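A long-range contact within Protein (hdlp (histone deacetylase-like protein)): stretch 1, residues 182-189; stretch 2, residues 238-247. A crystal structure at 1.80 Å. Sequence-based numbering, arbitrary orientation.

Stretch 1, residues 182-189: TDQVFVLS
Stretch 2 238-247: SLEIVKEVFE

The contact packs a helix against a β-strand, mainly through side chains, with two backbone oxygens at the edge of the F246 ring, and without a hydrogen bond between the stretches. Strand 185-189 is extended (phi/psi near -120/130) and runs antiparallel to helix 238-245 at 171°, the axes 10.1 Å apart at closest approach. The register sets L188 CA 7.9 Å from V242 CA and F186 CA 7.6 Å from F246 CA. Strand alternation directs F186 and L188 toward the helix and V185, V187 and S189 away; 378 Å² is buried in total. F186, L188, V242 and F246 are all buried, a setting that suits apolar side chains.

S238 (chi1 p) points toward the strand, and its OG, hydrogen-bonded elsewhere in the structure, lies 3.8 Å from L188 CD2; the compact serine lies against the end of L188 (chi1 163°, chi2 63°). L239 starts away from the strand, but its mt rotamer brings its end back, with CD2 3.8 Å from L188 CD2. E240 does not touch the strand.

V242 (t), its N hydrogen-bonded to S238 O at 3.0 Å, points toward the strand. Its CG2 lies 3.6 Å from F186 CE2 and 4.0 Å from L188 CD2, while CG1 sits over a face of the F186 ring, 4.2 Å from its centroid. The compact branched valine thus serves both neighbours. K243 and E244 make no contact; like E240 they are exposed, as their charges favour.

Beyond V245, the backbone extends at F246 (-139/128), whose N remains hydrogen-bonded to V242 O at 2.6 Å. F246 (chi1 -163°, chi2 73°) turns a ring face to F186 (chi1 -172°, chi2 112°): F186 CB stands 3.6 Å from the F246 ring centroid. The rings meet obliquely, centroids 5.5 Å apart and planes at 43°. D183 O lies 3.7 Å from F246 CE1 and Q184 O 3.9 Å from F246 CZ.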

ATOM      1  N   THR A 182       0.625  21.279   4.720  1.00 27.53           N
ATOM      2  CA  THR A 182       1.717  21.420   5.672  1.00 21.19           C
ATOM      3  C   THR A 182       3.106  21.073   5.173  1.00 25.02           C
ATOM      4  O   THR A 182       3.271  20.260   4.276  1.00 23.56           O
ATOM      5  CB  THR A 182       1.441  20.583   6.957  1.00 26.55           C
ATOM      6  OG1 THR A 182       2.537  20.719   7.860  1.00 25.62           O
ATOM      7  CG2 THR A 182       1.273  19.101   6.623  1.00 21.67           C
ATOM      8  N   ASP A 183       4.108  21.688   5.784  1.00 19.66           N
ATOM      9  CA  ASP A 183       5.490  21.428   5.421  1.00 21.52           C
ATOM     10  C   ASP A 183       6.099  20.456   6.428  1.00 16.66           C
ATOM     11  O   ASP A 183       7.291  20.170   6.388  1.00 23.37           O
ATOM     12  CB  ASP A 183       6.281  22.747   5.387  1.00 28.52           C
ATOM     13  CG  ASP A 183       6.391  23.401   6.752  1.00 32.30           C
ATOM     14  OD1 ASP A 183       5.382  23.425   7.485  1.00 30.99           O
ATOM     15  OD2 ASP A 183       7.483  23.912   7.088  1.00 48.65           O
ATOM     16  N   GLN A 184       5.272  19.940   7.336  1.00 21.95           N
ATOM     17  CA  GLN A 184       5.763  18.989   8.322  1.00 17.65           C
ATOM     18  C   GLN A 184       5.716  17.569   7.767  1.00 18.54           C
ATOM     19  O   GLN A 184       6.363  16.656   8.278  1.00 18.11           O
ATOM     20  CB  GLN A 184       4.953  19.064   9.604  1.00 21.36           C
ATOM     21  CG  GLN A 184       5.027  20.417  10.286  1.00 27.38           C
ATOM     22  CD  GLN A 184       4.534  20.376  11.711  1.00 31.96           C
ATOM     23  OE1 GLN A 184       3.436  19.908  11.989  1.00 29.90           O
ATOM     24  NE2 GLN A 184       5.348  20.875  12.627  1.00 31.84           N
ATOM     25  N   VAL A 185       4.925  17.391   6.724  1.00 19.18           N
ATOM     26  CA  VAL A 185       4.828  16.087   6.096  1.00 21.57           C
ATOM     27  C   VAL A 185       5.154  16.276   4.628  1.00 16.91           C
ATOM     28  O   VAL A 185       4.752  17.272   4.024  1.00 20.79           O
ATOM     29  CB  VAL A 185       3.404  15.503   6.246  1.00 22.64           C
ATOM     30  CG1 VAL A 185       3.351  14.080   5.652  1.00 16.26           C
ATOM     31  CG2 VAL A 185       3.010  15.486   7.726  1.00 16.77           C
ATOM     32  N   PHE A 186       5.906  15.334   4.068  1.00 18.73           N
ATOM     33  CA  PHE A 186       6.269  15.372   2.661  1.00 16.22           C
ATOM     34  C   PHE A 186       5.761  14.062   2.092  1.00 17.16           C
ATOM     35  O   PHE A 186       6.041  13.008   2.641  1.00 19.37           O
ATOM     36  CB  PHE A 186       7.798  15.456   2.477  1.00 16.83           C
ATOM     37  CG  PHE A 186       8.209  15.686   1.051  1.00 17.96           C
ATOM     38  CD1 PHE A 186       8.795  16.887   0.668  1.00 23.24           C
ATOM     39  CD2 PHE A 186       7.957  14.727   0.072  1.00 15.41           C
ATOM     40  CE1 PHE A 186       9.119  17.129  -0.666  1.00 18.99           C
ATOM     41  CE2 PHE A 186       8.279  14.961  -1.259  1.00 24.05           C
ATOM     42  CZ  PHE A 186       8.863  16.174  -1.627  1.00 22.93           C
ATOM     43  N   VAL A 187       4.996  14.134   1.007  1.00 19.67           N
ATOM     44  CA  VAL A 187       4.453  12.934   0.394  1.00 17.74           C
ATOM     45  C   VAL A 187       5.022  12.763  -1.000  1.00 18.46           C
ATOM     46  O   VAL A 187       5.002  13.692  -1.798  1.00 20.64           O
ATOM     47  CB  VAL A 187       2.887  13.003   0.283  1.00 18.65           C
ATOM     48  CG1 VAL A 187       2.343  11.774  -0.456  1.00 17.31           C
ATOM     49  CG2 VAL A 187       2.268  13.109   1.666  1.00 16.65           C
ATOM     50  N   LEU A 188       5.552  11.579  -1.270  1.00 14.42           N
ATOM     51  CA  LEU A 188       6.080  11.239  -2.583  1.00 16.68           C
ATOM     52  C   LEU A 188       5.313  10.044  -3.095  1.00 20.01           C
ATOM     53  O   LEU A 188       5.205   9.020  -2.413  1.00 18.86           O
ATOM     54  CB  LEU A 188       7.561  10.859  -2.523  1.00 13.98           C
ATOM     55  CG  LEU A 188       8.145  10.108  -3.742  1.00 13.66           C
ATOM     56  CD1 LEU A 188       8.092  10.960  -5.008  1.00 15.55           C
ATOM     57  CD2 LEU A 188       9.583   9.713  -3.445  1.00 16.40           C
ATOM     58  N   SER A 189       4.759  10.157  -4.286  1.00 14.46           N
ATOM     59  CA  SER A 189       4.065   9.007  -4.842  1.00 14.56           C
ATOM     60  C   SER A 189       4.452   8.749  -6.273  1.00 15.24           C
ATOM     61  O   SER A 189       4.485   9.670  -7.069  1.00 21.46           O
ATOM     62  CB  SER A 189       2.544   9.192  -4.802  1.00 15.55           C
ATOM     63  OG  SER A 189       1.949   8.037  -5.367  1.00 14.09           O
ATOM     64  N   SER A 238      13.521  10.537  -8.148  1.00 21.28           N
ATOM     65  CA  SER A 238      12.598  11.259  -7.286  1.00 16.47           C
ATOM     66  C   SER A 238      13.099  11.286  -5.836  1.00 18.79           C
ATOM     67  O   SER A 238      12.918  12.279  -5.126  1.00 20.60           O
ATOM     68  CB  SER A 238      11.181  10.660  -7.376  1.00 19.75           C
ATOM     69  OG  SER A 238      11.128   9.329  -6.927  1.00 22.52           O
ATOM     70  N   LEU A 239      13.739  10.210  -5.385  1.00 22.95           N
ATOM     71  CA  LEU A 239      14.251  10.206  -4.019  1.00 20.98           C
ATOM     72  C   LEU A 239      15.317  11.277  -3.863  1.00 25.16           C
ATOM     73  O   LEU A 239      15.441  11.886  -2.802  1.00 20.70           O
ATOM     74  CB  LEU A 239      14.829   8.837  -3.638  1.00 18.39           C
ATOM     75  CG  LEU A 239      13.877   7.635  -3.602  1.00 20.02           C
ATOM     76  CD1 LEU A 239      14.681   6.374  -3.287  1.00 27.02           C
ATOM     77  CD2 LEU A 239      12.793   7.822  -2.550  1.00 20.31           C
ATOM     78  N   GLU A 240      16.079  11.522  -4.922  1.00 24.93           N
ATOM     79  CA  GLU A 240      17.128  12.531  -4.859  1.00 25.72           C
ATOM     80  C   GLU A 240      16.500  13.917  -4.706  1.00 23.44           C
ATOM     81  O   GLU A 240      17.011  14.770  -3.972  1.00 23.10           O
ATOM     82  CB  GLU A 240      18.015  12.443  -6.116  1.00 29.10           C
ATOM     83  CG  GLU A 240      19.179  13.420  -6.149  1.00 49.56           C
ATOM     84  CD  GLU A 240      20.214  13.059  -7.205  1.00 63.15           C
ATOM     85  OE1 GLU A 240      19.844  12.934  -8.393  1.00 69.26           O
ATOM     86  OE2 GLU A 240      21.402  12.899  -6.839  1.00 66.68           O
ATOM     87  N   ILE A 241      15.380  14.130  -5.387  1.00 19.52           N
ATOM     88  CA  ILE A 241      14.665  15.393  -5.309  1.00 24.06           C
ATOM     89  C   ILE A 241      14.179  15.620  -3.883  1.00 25.48           C
ATOM     90  O   ILE A 241      14.302  16.717  -3.339  1.00 19.43           O
ATOM     91  CB  ILE A 241      13.443  15.413  -6.267  1.00 23.80           C
ATOM     92  CG1 ILE A 241      13.920  15.377  -7.717  1.00 28.60           C
ATOM     93  CG2 ILE A 241      12.580  16.667  -6.006  1.00 24.94           C
ATOM     94  CD1 ILE A 241      12.797  15.313  -8.743  1.00 27.04           C
ATOM     95  N   VAL A 242      13.628  14.573  -3.275  1.00 20.41           N
ATOM     96  CA  VAL A 242      13.130  14.689  -1.918  1.00 23.17           C
ATOM     97  C   VAL A 242      14.284  14.933  -0.952  1.00 24.81           C
ATOM     98  O   VAL A 242      14.234  15.850  -0.129  1.00 22.49           O
ATOM     99  CB  VAL A 242      12.395  13.410  -1.476  1.00 26.48           C
ATOM    100  CG1 VAL A 242      11.997  13.522  -0.010  1.00 18.67           C
ATOM    101  CG2 VAL A 242      11.154  13.187  -2.353  1.00 26.97           C
ATOM    102  N   LYS A 243      15.320  14.108  -1.069  1.00 26.06           N
ATOM    103  CA  LYS A 243      16.474  14.226  -0.193  1.00 32.57           C
ATOM    104  C   LYS A 243      17.087  15.616  -0.209  1.00 30.38           C
ATOM    105  O   LYS A 243      17.516  16.114   0.829  1.00 35.44           O
ATOM    106  CB  LYS A 243      17.555  13.208  -0.560  1.00 28.53           C
ATOM    107  CG  LYS A 243      18.795  13.345   0.325  1.00 43.21           C
ATOM    108  CD  LYS A 243      19.989  12.543  -0.182  1.00 53.10           C
ATOM    109  CE  LYS A 243      19.754  11.050  -0.131  1.00 50.30           C
ATOM    110  NZ  LYS A 243      20.958  10.315  -0.621  1.00 59.15           N
ATOM    111  N   GLU A 244      17.127  16.261  -1.368  1.00 28.12           N
ATOM    112  CA  GLU A 244      17.734  17.593  -1.419  1.00 37.54           C
ATOM    113  C   GLU A 244      16.896  18.685  -0.762  1.00 38.17           C
ATOM    114  O   GLU A 244      17.408  19.754  -0.439  1.00 38.46           O
ATOM    115  CB  GLU A 244      18.033  18.004  -2.864  1.00 35.34           C
ATOM    116  CG  GLU A 244      18.938  17.029  -3.615  1.00 55.88           C
ATOM    117  CD  GLU A 244      19.385  17.563  -4.969  1.00 57.89           C
ATOM    118  OE1 GLU A 244      20.011  16.798  -5.740  1.00 60.60           O
ATOM    119  OE2 GLU A 244      19.124  18.754  -5.254  1.00 57.73           O
ATOM    120  N   VAL A 245      15.616  18.413  -0.554  1.00 30.29           N
ATOM    121  CA  VAL A 245      14.713  19.390   0.032  1.00 29.17           C
ATOM    122  C   VAL A 245      14.131  19.006   1.392  1.00 34.90           C
ATOM    123  O   VAL A 245      13.663  19.868   2.132  1.00 34.73           O
ATOM    124  CB  VAL A 245      13.528  19.663  -0.925  1.00 46.68           C
ATOM    125  CG1 VAL A 245      12.509  20.582  -0.268  1.00 53.09           C
ATOM    126  CG2 VAL A 245      14.042  20.295  -2.203  1.00 54.19           C
ATOM    127  N   PHE A 246      14.185  17.727   1.739  1.00 29.22           N
ATOM    128  CA  PHE A 246      13.580  17.285   2.995  1.00 29.17           C
ATOM    129  C   PHE A 246      14.450  16.267   3.733  1.00 23.38           C
ATOM    130  O   PHE A 246      14.867  15.269   3.150  1.00 29.15           O
ATOM    131  CB  PHE A 246      12.216  16.658   2.653  1.00 30.42           C
ATOM    132  CG  PHE A 246      11.276  16.521   3.824  1.00 25.62           C
ATOM    133  CD1 PHE A 246      10.651  17.636   4.368  1.00 28.89           C
ATOM    134  CD2 PHE A 246      10.969  15.266   4.334  1.00 25.17           C
ATOM    135  CE1 PHE A 246       9.723  17.504   5.407  1.00 23.43           C
ATOM    136  CE2 PHE A 246      10.043  15.119   5.374  1.00 22.40           C
ATOM    137  CZ  PHE A 246       9.420  16.232   5.908  1.00 19.88           C
ATOM    138  N   GLU A 247      14.736  16.525   5.008  1.00 29.73           N
ATOM    139  CA  GLU A 247      15.523  15.601   5.842  1.00 28.10           C
ATOM    140  C   GLU A 247      14.547  15.008   6.860  1.00 28.90           C
ATOM    141  O   GLU A 247      14.334  15.567   7.937  1.00 23.67           O
ATOM    142  CB  GLU A 247      16.653  16.334   6.579  1.00 35.75           C
ATOM    143  CG  GLU A 247      17.891  16.667   5.737  1.00 60.78           C
ATOM    144  CD  GLU A 247      17.648  17.718   4.658  1.00 70.07           C
ATOM    145  OE1 GLU A 247      16.804  17.488   3.767  1.00 79.95           O
ATOM    146  OE2 GLU A 247      18.311  18.779   4.696  1.00 76.80           O
TER